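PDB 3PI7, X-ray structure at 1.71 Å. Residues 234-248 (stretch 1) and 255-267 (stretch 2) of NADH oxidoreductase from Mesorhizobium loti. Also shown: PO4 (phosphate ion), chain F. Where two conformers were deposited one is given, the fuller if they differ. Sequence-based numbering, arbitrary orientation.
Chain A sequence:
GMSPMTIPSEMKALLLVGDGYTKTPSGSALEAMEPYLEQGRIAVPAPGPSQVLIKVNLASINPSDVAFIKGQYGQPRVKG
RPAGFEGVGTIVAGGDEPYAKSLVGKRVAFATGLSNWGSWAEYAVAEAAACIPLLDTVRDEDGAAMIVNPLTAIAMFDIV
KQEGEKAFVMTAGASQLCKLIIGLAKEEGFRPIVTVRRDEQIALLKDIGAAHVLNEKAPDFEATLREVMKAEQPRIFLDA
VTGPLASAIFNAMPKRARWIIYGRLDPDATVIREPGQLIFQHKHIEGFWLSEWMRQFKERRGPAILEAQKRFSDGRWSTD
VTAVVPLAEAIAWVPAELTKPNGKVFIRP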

ATOM      1  N   PRO A 234     -11.737   7.697 -10.545  1.00 14.12           N
ATOM      2  CA  PRO A 234     -11.643   7.825  -9.076  1.00 10.85           C
ATOM      3  C   PRO A 234     -10.235   7.585  -8.556  1.00 14.48           C
ATOM      4  O   PRO A 234      -9.478   6.820  -9.151  1.00 13.00           O
ATOM      5  CB  PRO A 234     -12.558   6.681  -8.578  1.00 11.25           C
ATOM      6  CG  PRO A 234     -12.457   5.644  -9.653  1.00 16.04           C
ATOM      7  CD  PRO A 234     -12.452   6.456 -10.928  1.00 13.99           C
ATOM      8  N   ARG A 235      -9.915   8.172  -7.423  1.00 11.16           N
ATOM      9  CA  ARG A 235      -8.614   7.908  -6.819  1.00 11.65           C
ATOM     10  C   ARG A 235      -8.757   7.186  -5.497  1.00 16.83           C
ATOM     11  O   ARG A 235      -7.847   6.456  -5.118  1.00 16.60           O
ATOM     12  CB  ARG A 235      -7.806   9.201  -6.675  1.00 13.82           C
ATOM     13  CG  ARG A 235      -7.121   9.576  -8.013  1.00 20.71           C
ATOM     14  CD  ARG A 235      -6.057  10.660  -7.868  1.00 28.35           C
ATOM     15  NE  ARG A 235      -6.533  11.892  -7.233  1.00 34.63           N
ATOM     16  CZ  ARG A 235      -7.240  12.845  -7.843  1.00 51.63           C
ATOM     17  NH1 ARG A 235      -7.588  12.712  -9.119  1.00 38.71           N
ATOM     18  NH2 ARG A 235      -7.610  13.932  -7.180  1.00 38.43           N
ATOM     19  N   ILE A 236      -9.896   7.324  -4.810  1.00 12.79           N
ATOM     20  CA  ILE A 236     -10.036   6.641  -3.534  1.00  9.59           C
ATOM     21  C   ILE A 236     -10.850   5.426  -3.684  1.00 12.29           C
ATOM     22  O   ILE A 236     -11.937   5.489  -4.234  1.00 12.41           O
ATOM     23  CB  ILE A 236     -10.648   7.553  -2.428  1.00 11.57           C
ATOM     24  CG1 ILE A 236      -9.796   8.830  -2.247  1.00 12.73           C
ATOM     25  CG2 ILE A 236     -10.851   6.805  -1.100  1.00 11.66           C
ATOM     26  CD1 ILE A 236      -8.303   8.555  -1.667  1.00 14.50           C
ATOM     27  N   PHE A 237     -10.335   4.306  -3.139  1.00 10.76           N
ATOM     28  CA  PHE A 237     -11.085   3.054  -3.129  1.00  9.73           C
ATOM     29  C   PHE A 237     -11.176   2.598  -1.683  1.00 13.57           C
ATOM     30  O   PHE A 237     -10.156   2.254  -1.077  1.00 12.68           O
ATOM     31  CB  PHE A 237     -10.377   2.027  -4.037  1.00 11.43           C
ATOM     32  CG  PHE A 237     -10.812   0.585  -3.923  1.00 12.57           C
ATOM     33  CD1 PHE A 237     -12.141   0.255  -3.624  1.00 14.50           C
ATOM     34  CD2 PHE A 237      -9.908  -0.446  -4.127  1.00 12.89           C
ATOM     35  CE1 PHE A 237     -12.534  -1.079  -3.501  1.00 14.62           C
ATOM     36  CE2 PHE A 237     -10.320  -1.787  -4.060  1.00 14.66           C
ATOM     37  CZ  PHE A 237     -11.635  -2.091  -3.782  1.00 12.97           C
ATOM     38  N   LEU A 238     -12.404   2.603  -1.134  1.00 12.57           N
ATOM     39  CA  LEU A 238     -12.676   2.180   0.243  1.00 11.42           C
ATOM     40  C   LEU A 238     -13.108   0.741   0.147  1.00 12.77           C
ATOM     41  O   LEU A 238     -14.157   0.437  -0.433  1.00 12.92           O
ATOM     42  CB  LEU A 238     -13.738   3.085   0.922  1.00 11.48           C
ATOM     43  CG  LEU A 238     -13.429   4.590   0.906  1.00 13.57           C
ATOM     44  CD1 LEU A 238     -14.578   5.395   1.564  1.00 14.84           C
ATOM     45  CD2 LEU A 238     -12.132   4.877   1.632  1.00 14.36           C
ATOM     46  N   ASP A 239     -12.274  -0.154   0.659  1.00  9.27           N
ATOM     47  CA  ASP A 239     -12.516  -1.570   0.471  1.00 10.10           C
ATOM     48  C   ASP A 239     -12.802  -2.340   1.760  1.00 14.56           C
ATOM     49  O   ASP A 239     -11.928  -2.456   2.621  1.00 14.07           O
ATOM     50  CB  ASP A 239     -11.274  -2.156  -0.216  1.00 11.64           C
ATOM     51  CG  ASP A 239     -11.321  -3.653  -0.491  1.00 14.48           C
ATOM     52  OD1 ASP A 239     -12.436  -4.190  -0.710  1.00 14.25           O
ATOM     53  OD2 ASP A 239     -10.242  -4.271  -0.531  1.00 14.69           O
ATOM     54  N   ALA A 240     -13.995  -2.951   1.840  1.00 13.59           N
ATOM     55  CA  ALA A 240     -14.397  -3.785   2.975  1.00 14.49           C
ATOM     56  C   ALA A 240     -14.218  -5.291   2.675  1.00 17.31           C
ATOM     57  O   ALA A 240     -14.454  -6.124   3.570  1.00 18.50           O
ATOM     58  CB  ALA A 240     -15.887  -3.534   3.295  1.00 15.25           C
ATOM     59  N   VAL A 241     -13.889  -5.648   1.421  1.00 11.81           N
ATOM     60  CA  VAL A 241     -13.959  -7.022   0.960  1.00 12.16           C
ATOM     61  C   VAL A 241     -12.594  -7.660   0.770  1.00 16.01           C
ATOM     62  O   VAL A 241     -12.387  -8.779   1.246  1.00 14.91           O
ATOM     63  CB  VAL A 241     -14.813  -7.082  -0.348  1.00 15.77           C
ATOM     64  CG1 VAL A 241     -14.865  -8.482  -0.949  1.00 16.92           C
ATOM     65  CG2 VAL A 241     -16.244  -6.583  -0.098  1.00 15.15           C
ATOM     66  N   THR A 242     -11.660  -6.953   0.085  1.00 11.56           N
ATOM     67  CA  THR A 242     -10.347  -7.464  -0.289  1.00 11.44           C
ATOM     68  C   THR A 242     -10.579  -8.616  -1.262  1.00 15.52           C
ATOM     69  O   THR A 242     -11.579  -8.601  -1.985  1.00 15.27           O
ATOM     70  CB  THR A 242      -9.403  -7.783   0.901  1.00 14.30           C
ATOM     71  OG1 THR A 242      -9.725  -9.059   1.467  1.00 15.62           O
ATOM     72  CG2 THR A 242      -9.411  -6.692   1.963  1.00 14.60           C
ATOM     73  N   GLY A 243      -9.605  -9.519  -1.365  1.00 13.38           N
ATOM     74  CA  GLY A 243      -9.660 -10.642  -2.294  1.00 12.61           C
ATOM     75  C   GLY A 243      -9.609 -10.239  -3.757  1.00 16.74           C
ATOM     76  O   GLY A 243      -9.277  -9.093  -4.092  1.00 15.93           O
ATOM     77  N   PRO A 244      -9.979 -11.189  -4.632  1.00 15.98           N
ATOM     78  CA  PRO A 244      -9.944 -10.954  -6.098  1.00 15.68           C
ATOM     79  C   PRO A 244     -10.753  -9.766  -6.598  1.00 18.07           C
ATOM     80  O   PRO A 244     -10.317  -9.088  -7.545  1.00 15.99           O
ATOM     81  CB  PRO A 244     -10.534 -12.249  -6.669  1.00 18.60           C
ATOM     82  CG  PRO A 244     -10.244 -13.279  -5.638  1.00 23.28           C
ATOM     83  CD  PRO A 244     -10.358 -12.585  -4.314  1.00 18.30           C
ATOM     84  N   LEU A 245     -11.935  -9.507  -5.992  1.00 15.85           N
ATOM     85  CA  LEU A 245     -12.741  -8.358  -6.411  1.00 15.11           C
ATOM     86  C   LEU A 245     -11.966  -7.074  -6.208  1.00 16.27           C
ATOM     87  O   LEU A 245     -11.866  -6.251  -7.119  1.00 15.69           O
ATOM     88  CB  LEU A 245     -14.046  -8.292  -5.607  1.00 15.83           C
ATOM     89  CG  LEU A 245     -14.920  -7.068  -5.801  1.00 21.01           C
ATOM     90  CD1 LEU A 245     -15.356  -6.928  -7.252  1.00 21.15           C
ATOM     91  CD2 LEU A 245     -16.089  -7.105  -4.861  1.00 23.06           C
ATOM     92  N   ALA A 246     -11.390  -6.909  -5.019  1.00 12.34           N
ATOM     93  CA  ALA A 246     -10.654  -5.675  -4.742  1.00 12.70           C
ATOM     94  C   ALA A 246      -9.366  -5.591  -5.583  1.00 15.17           C
ATOM     95  O   ALA A 246      -8.971  -4.492  -5.990  1.00 13.23           O
ATOM     96  CB  ALA A 246     -10.362  -5.580  -3.265  1.00 14.28           C
ATOM     97  N   SER A 247      -8.738  -6.748  -5.848  1.00 12.47           N
ATOM     98  CA  SER A 247      -7.532  -6.833  -6.677  0.50 12.23           C
ATOM     99  C   SER A 247      -7.831  -6.292  -8.076  1.00 16.80           C
ATOM    100  O   SER A 247      -7.046  -5.502  -8.612  1.00 14.95           O
ATOM    101  CB  SER A 247      -7.050  -8.277  -6.761  0.50 14.21           C
ATOM    102  OG  SER A 247      -5.956  -8.366  -7.658  0.70 18.11           O
ATOM    103  N   ALA A 248      -8.979  -6.696  -8.652  1.00 14.41           N
ATOM    104  CA  ALA A 248      -9.439  -6.274  -9.980  1.00 14.03           C
ATOM    105  C   ALA A 248      -9.742  -4.799 -10.005  1.00 15.02           C
ATOM    106  O   ALA A 248      -9.352  -4.100 -10.945  1.00 12.79           O
ATOM    107  CB  ALA A 248     -10.680  -7.064 -10.376  1.00 15.46           C
TER
HETATM  108  P   PO4 F 353       0.607  13.147 -12.937  1.00 75.17           P
HETATM  109  O1  PO4 F 353      -0.588  12.682 -12.004  1.00 81.66           O
HETATM  110  O2  PO4 F 353       0.564  12.475 -14.367  1.00 81.08           O
HETATM  111  O3  PO4 F 353       1.956  12.689 -12.283  1.00 80.66           O
HETATM  112  O4  PO4 F 353       0.545  14.712 -13.090  1.00 81.13           O
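Stretch 2, residues 255-267: KRARWIIYGRLDP

Stretch 2 runs alongside stretch 1 as its parallel neighbour in a β-sheet. Strand 258-261 follows strand 236-239 with their N-to-C directions 20° apart (signed crossing angle -20°) and a closest approach of 4.8 Å between axes. The register pairs Ile 236 with Arg 258, Phe 237 with Trp 259, Leu 238 with Ile 260 and Asp 239 with Ile 261. Hydrogen bonds alternate in the usual parallel manner: Arg 258 N donates to Arg 235 O (2.7 Å), Phe 237 N to Arg 258 O (2.9 Å), Ile 260 N to Phe 237 O (2.7 Å) and Asp 239 N to Ile 260 O (2.8 Å). Beyond the paired strands, Tyr 262 N continues the ladder to Asp 239 O at 2.9 Å.

Side chains alternate between the two faces of the sheet, and the two sets differ in character. On the face bearing Phe 237 and Asp 239, Trp 259 supplies the large bump. The end of its indole comes nearer to stretch 1 and lies in a hollow lined by Phe 237 and Asp 239 of the strand and by Ala 246 and Ser 247 of the helix that runs to Ala 248 and beyond. The Phe 237 ring makes an offset stack with the five-membered ring of Trp 259, centroids 4.7 Å apart and planes at 20°, while the methyl of Ala 246 packs against the indole, with Ala 246 CB 3.6 Å from Trp 259 CZ2. The polar edge of the indole is satisfied as well: Trp 259 NE1 donates a nearly straight hydrogen bond to Asp 239 OD2 (2.8 Å). The same carboxylate holds the following turn, since OD1 of Asp 239 accepts from Val 241 N and Thr 242 N, both at 3.0 Å. Further along, Thr 242 CG2 packs 3.7 Å from Ile 261 CG2.

The opposite face carries Ile 236, Leu 238 and Ile 260, with Arg 258 at one end, where Ile 236 CD1 approaches Arg 258 NH1 to 3.6 Å. Ile 260 rests against Ile 236 and Leu 238 together, its CD1 3.9 Å from Ile 236 CG2 and its CB 4.0 Å from Leu 238 CD2.

After the strands, Tyr 262 turns its ring back over stretch 1. Ala 240 CA lies over one face of the ring, and Ala 240 CB lies 3.5 Å from Tyr 262 CZ; Leu 238 CB is 3.9 Å from Tyr 262 CE1. Water 1 links Tyr 262 OH (2.6 Å) to Leu 238 O (2.8 Å). Gly 263 then passes close to Ala 240, with CA atoms 3.9 Å apart; an ideal CB on Gly 263 would lie only 2.9 Å from Ala 240 O, so the absence of a side chain accommodates the tight passage.

The final contacts hold the two loops together. Leu 265 N donates to Ala 240 O (2.9 Å) and Asp 266 N to Val 241 O (2.8 Å). Val 241 CG2 rests 4.1 Å from Leu 265 CD1, and Val 241 CG1 lies 3.7 Å from Asp 266 CB. In all, the two stretches bury 1070 Å², both sides summed.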

ATOM      1  N   LYS A 255      -4.030   6.313 -12.266  1.00 16.78           N
ATOM      2  CA  LYS A 255      -2.839   6.677 -11.517  1.00 15.92           C
ATOM      3  C   LYS A 255      -3.203   7.421 -10.218  1.00 16.80           C
ATOM      4  O   LYS A 255      -4.211   8.139 -10.137  1.00 14.83           O
ATOM      5  CB  LYS A 255      -1.885   7.527 -12.376  1.00 18.40           C
ATOM      6  CG  LYS A 255      -2.434   8.876 -12.806  1.00 31.28           C
ATOM      7  CD  LYS A 255      -1.556   9.538 -13.868  1.00 42.32           C
ATOM      8  CE  LYS A 255      -2.245  10.734 -14.490  1.00 49.34           C
ATOM      9  N   ARG A 256      -2.367   7.206  -9.197  1.00 13.66           N
ATOM     10  CA  ARG A 256      -2.439   7.818  -7.880  1.00 13.70           C
ATOM     11  C   ARG A 256      -3.590   7.245  -7.045  1.00 17.21           C
ATOM     12  O   ARG A 256      -3.920   7.805  -6.007  1.00 16.92           O
ATOM     13  CB  ARG A 256      -2.524   9.348  -7.976  1.00 13.74           C
ATOM     14  CG  ARG A 256      -1.380   9.933  -8.787  1.00 17.52           C
ATOM     15  CD  ARG A 256      -1.172  11.415  -8.590  1.00 21.27           C
ATOM     16  NE  ARG A 256       0.015  11.837  -9.349  1.00 26.91           N
ATOM     17  CZ  ARG A 256       1.266  11.713  -8.913  1.00 35.43           C
ATOM     18  NH1 ARG A 256       1.512  11.208  -7.706  1.00 25.93           N
ATOM     19  NH2 ARG A 256       2.283  12.083  -9.681  1.00 28.47           N
ATOM     20  N   ALA A 257      -4.140   6.103  -7.461  1.00 14.10           N
ATOM     21  CA  ALA A 257      -5.191   5.437  -6.723  1.00 12.98           C
ATOM     22  C   ALA A 257      -4.703   4.972  -5.371  1.00 17.29           C
ATOM     23  O   ALA A 257      -3.553   4.549  -5.234  1.00 15.17           O
ATOM     24  CB  ALA A 257      -5.706   4.257  -7.496  1.00 13.74           C
ATOM     25  N   ARG A 258      -5.577   5.118  -4.369  1.00 12.34           N
ATOM     26  CA  ARG A 258      -5.310   4.681  -2.991  1.00 10.80           C
ATOM     27  C   ARG A 258      -6.324   3.601  -2.636  1.00 13.31           C
ATOM     28  O   ARG A 258      -7.551   3.842  -2.664  1.00 12.06           O
ATOM     29  CB  ARG A 258      -5.418   5.854  -2.016  1.00 13.52           C
ATOM     30  CG  ARG A 258      -4.313   6.886  -2.189  1.00 19.09           C
ATOM     31  CD  ARG A 258      -4.637   8.126  -1.399  1.00 19.26           C
ATOM     32  NE  ARG A 258      -4.748   7.872   0.033  1.00 19.40           N
ATOM     33  CZ  ARG A 258      -5.258   8.748   0.898  1.00 31.97           C
ATOM     34  NH1 ARG A 258      -5.726   9.915   0.473  1.00 20.72           N
ATOM     35  NH2 ARG A 258      -5.315   8.457   2.189  1.00 19.84           N
ATOM     36  N   TRP A 259      -5.822   2.413  -2.346  1.00  9.95           N
ATOM     37  CA  TRP A 259      -6.654   1.267  -1.958  1.00 10.59           C
ATOM     38  C   TRP A 259      -6.649   1.280  -0.458  1.00 15.29           C
ATOM     39  O   TRP A 259      -5.587   1.094   0.143  1.00 14.32           O
ATOM     40  CB  TRP A 259      -6.015   0.010  -2.541  1.00  9.26           C
ATOM     41  CG  TRP A 259      -6.664  -1.314  -2.261  1.00 11.16           C
ATOM     42  CD1 TRP A 259      -7.825  -1.568  -1.583  1.00 13.40           C
ATOM     43  CD2 TRP A 259      -6.214  -2.564  -2.779  1.00 11.82           C
ATOM     44  NE1 TRP A 259      -8.102  -2.920  -1.618  1.00 13.36           N
ATOM     45  CE2 TRP A 259      -7.095  -3.558  -2.307  1.00 15.06           C
ATOM     46  CE3 TRP A 259      -5.067  -2.958  -3.502  1.00 13.43           C
ATOM     47  CZ2 TRP A 259      -6.918  -4.916  -2.619  1.00 14.80           C
ATOM     48  CZ3 TRP A 259      -4.894  -4.300  -3.813  1.00 14.42           C
ATOM     49  CH2 TRP A 259      -5.827  -5.256  -3.411  1.00 14.41           C
ATOM     50  N   ILE A 260      -7.781   1.670   0.130  1.00 10.99           N
ATOM     51  CA  ILE A 260      -7.911   1.840   1.579  1.00 10.44           C
ATOM     52  C   ILE A 260      -8.734   0.697   2.129  1.00 12.82           C
ATOM     53  O   ILE A 260      -9.936   0.620   1.909  1.00 13.26           O
ATOM     54  CB  ILE A 260      -8.514   3.213   1.934  1.00 12.24           C
ATOM     55  CG1 ILE A 260      -7.663   4.338   1.311  1.00 13.40           C
ATOM     56  CG2 ILE A 260      -8.618   3.350   3.483  1.00 13.79           C
ATOM     57  CD1 ILE A 260      -8.156   5.759   1.526  1.00 18.24           C
ATOM     58  N   ILE A 261      -8.050  -0.238   2.764  1.00  9.80           N
ATOM     59  CA  ILE A 261      -8.693  -1.464   3.248  1.00  9.75           C
ATOM     60  C   ILE A 261      -9.215  -1.219   4.656  1.00 13.09           C
ATOM     61  O   ILE A 261      -8.439  -0.824   5.522  1.00 11.61           O
ATOM     62  CB  ILE A 261      -7.669  -2.630   3.198  1.00 11.63           C
ATOM     63  CG1 ILE A 261      -7.373  -2.980   1.720  1.00 12.46           C
ATOM     64  CG2 ILE A 261      -8.220  -3.841   3.974  1.00 13.06           C
ATOM     65  CD1 ILE A 261      -6.302  -4.085   1.430  1.00 19.87           C
ATOM     66  N   TYR A 262     -10.502  -1.483   4.905  1.00 12.69           N
ATOM     67  CA  TYR A 262     -11.029  -1.296   6.270  1.00 12.87           C
ATOM     68  C   TYR A 262     -11.832  -2.542   6.740  1.00 17.10           C
ATOM     69  O   TYR A 262     -12.337  -2.573   7.857  1.00 16.32           O
ATOM     70  CB  TYR A 262     -11.857  -0.020   6.344  1.00 13.67           C
ATOM     71  CG  TYR A 262     -13.161  -0.104   5.589  1.00 13.58           C
ATOM     72  CD1 TYR A 262     -13.244   0.293   4.260  1.00 13.46           C
ATOM     73  CD2 TYR A 262     -14.330  -0.506   6.226  1.00 15.21           C
ATOM     74  CE1 TYR A 262     -14.455   0.263   3.571  1.00 11.81           C
ATOM     75  CE2 TYR A 262     -15.531  -0.605   5.530  1.00 15.86           C
ATOM     76  CZ  TYR A 262     -15.593  -0.184   4.214  1.00 14.98           C
ATOM     77  OH  TYR A 262     -16.779  -0.204   3.549  1.00 15.77           O
ATOM     78  N   GLY A 263     -11.859  -3.576   5.919  1.00 15.58           N
ATOM     79  CA  GLY A 263     -12.525  -4.836   6.240  1.00 15.13           C
ATOM     80  C   GLY A 263     -11.978  -5.941   5.361  1.00 19.53           C
ATOM     81  O   GLY A 263     -11.323  -5.649   4.349  1.00 17.01           O
ATOM     82  N   ARG A 264     -12.264  -7.204   5.720  1.00 16.76           N
ATOM     83  CA  ARG A 264     -11.773  -8.371   4.966  1.00 16.98           C
ATOM     84  C   ARG A 264     -12.899  -9.367   4.826  1.00 20.40           C
ATOM     85  O   ARG A 264     -12.798 -10.485   5.312  1.00 21.00           O
ATOM     86  CB  ARG A 264     -10.544  -8.999   5.661  1.00 18.34           C
ATOM     87  CG  ARG A 264      -9.695  -9.842   4.694  1.00 31.21           C
ATOM     88  CD  ARG A 264      -8.823 -10.876   5.381  1.00 35.52           C
ATOM     89  NE  ARG A 264      -8.177 -11.744   4.398  1.00 32.95           N
ATOM     90  CZ  ARG A 264      -7.200 -12.602   4.675  1.00 48.58           C
ATOM     91  NH1 ARG A 264      -6.710 -12.684   5.905  1.00 40.20           N
ATOM     92  NH2 ARG A 264      -6.661 -13.336   3.711  1.00 34.30           N
ATOM     93  N   LEU A 265     -13.999  -8.964   4.177  1.00 15.24           N
ATOM     94  CA  LEU A 265     -15.134  -9.846   4.021  1.00 15.02           C
ATOM     95  C   LEU A 265     -14.796 -11.083   3.187  1.00 18.73           C
ATOM     96  O   LEU A 265     -15.399 -12.128   3.409  1.00 19.14           O
ATOM     97  CB  LEU A 265     -16.320  -9.122   3.397  1.00 15.43           C
ATOM     98  CG  LEU A 265     -16.998  -8.061   4.260  1.00 20.84           C
ATOM     99  CD1 LEU A 265     -18.092  -7.378   3.471  1.00 22.63           C
ATOM    100  CD2 LEU A 265     -17.538  -8.648   5.597  1.00 25.17           C
ATOM    101  N   ASP A 266     -13.860 -10.967   2.238  1.00 15.71           N
ATOM    102  CA  ASP A 266     -13.450 -12.113   1.434  1.00 14.87           C
ATOM    103  C   ASP A 266     -12.101 -12.584   1.949  1.00 19.53           C
ATOM    104  O   ASP A 266     -11.134 -11.850   1.797  1.00 16.89           O
ATOM    105  CB  ASP A 266     -13.388 -11.786  -0.075  1.00 16.10           C
ATOM    106  CG  ASP A 266     -13.068 -12.982  -0.957  1.00 20.81           C
ATOM    107  OD1 ASP A 266     -12.928 -14.101  -0.420  1.00 21.84           O
ATOM    108  OD2 ASP A 266     -13.029 -12.815  -2.193  1.00 21.53           O
ATOM    109  N   PRO A 267     -11.994 -13.812   2.507  1.00 19.88           N
ATOM    110  CA  PRO A 267     -10.677 -14.299   2.951  1.00 19.69           C
ATOM    111  C   PRO A 267      -9.815 -14.842   1.808  1.00 22.97           C
ATOM    112  O   PRO A 267      -8.653 -15.170   2.059  1.00 22.99           O
ATOM    113  CB  PRO A 267     -11.030 -15.413   3.933  1.00 22.04           C
ATOM    114  CG  PRO A 267     -12.307 -15.953   3.414  1.00 27.86           C
ATOM    115  CD  PRO A 267     -13.056 -14.804   2.781  1.00 22.68           C
TER
HETATM  116  O   HOH W   1     -16.458  -0.319   1.019  1.00 24.36           O
HETATM  117  O   HOH W   2     -13.050 -10.565  -3.444  1.00 18.60           O
HETATM  118  O   HOH W   3      -7.995 -11.531   1.474  1.00 23.06           O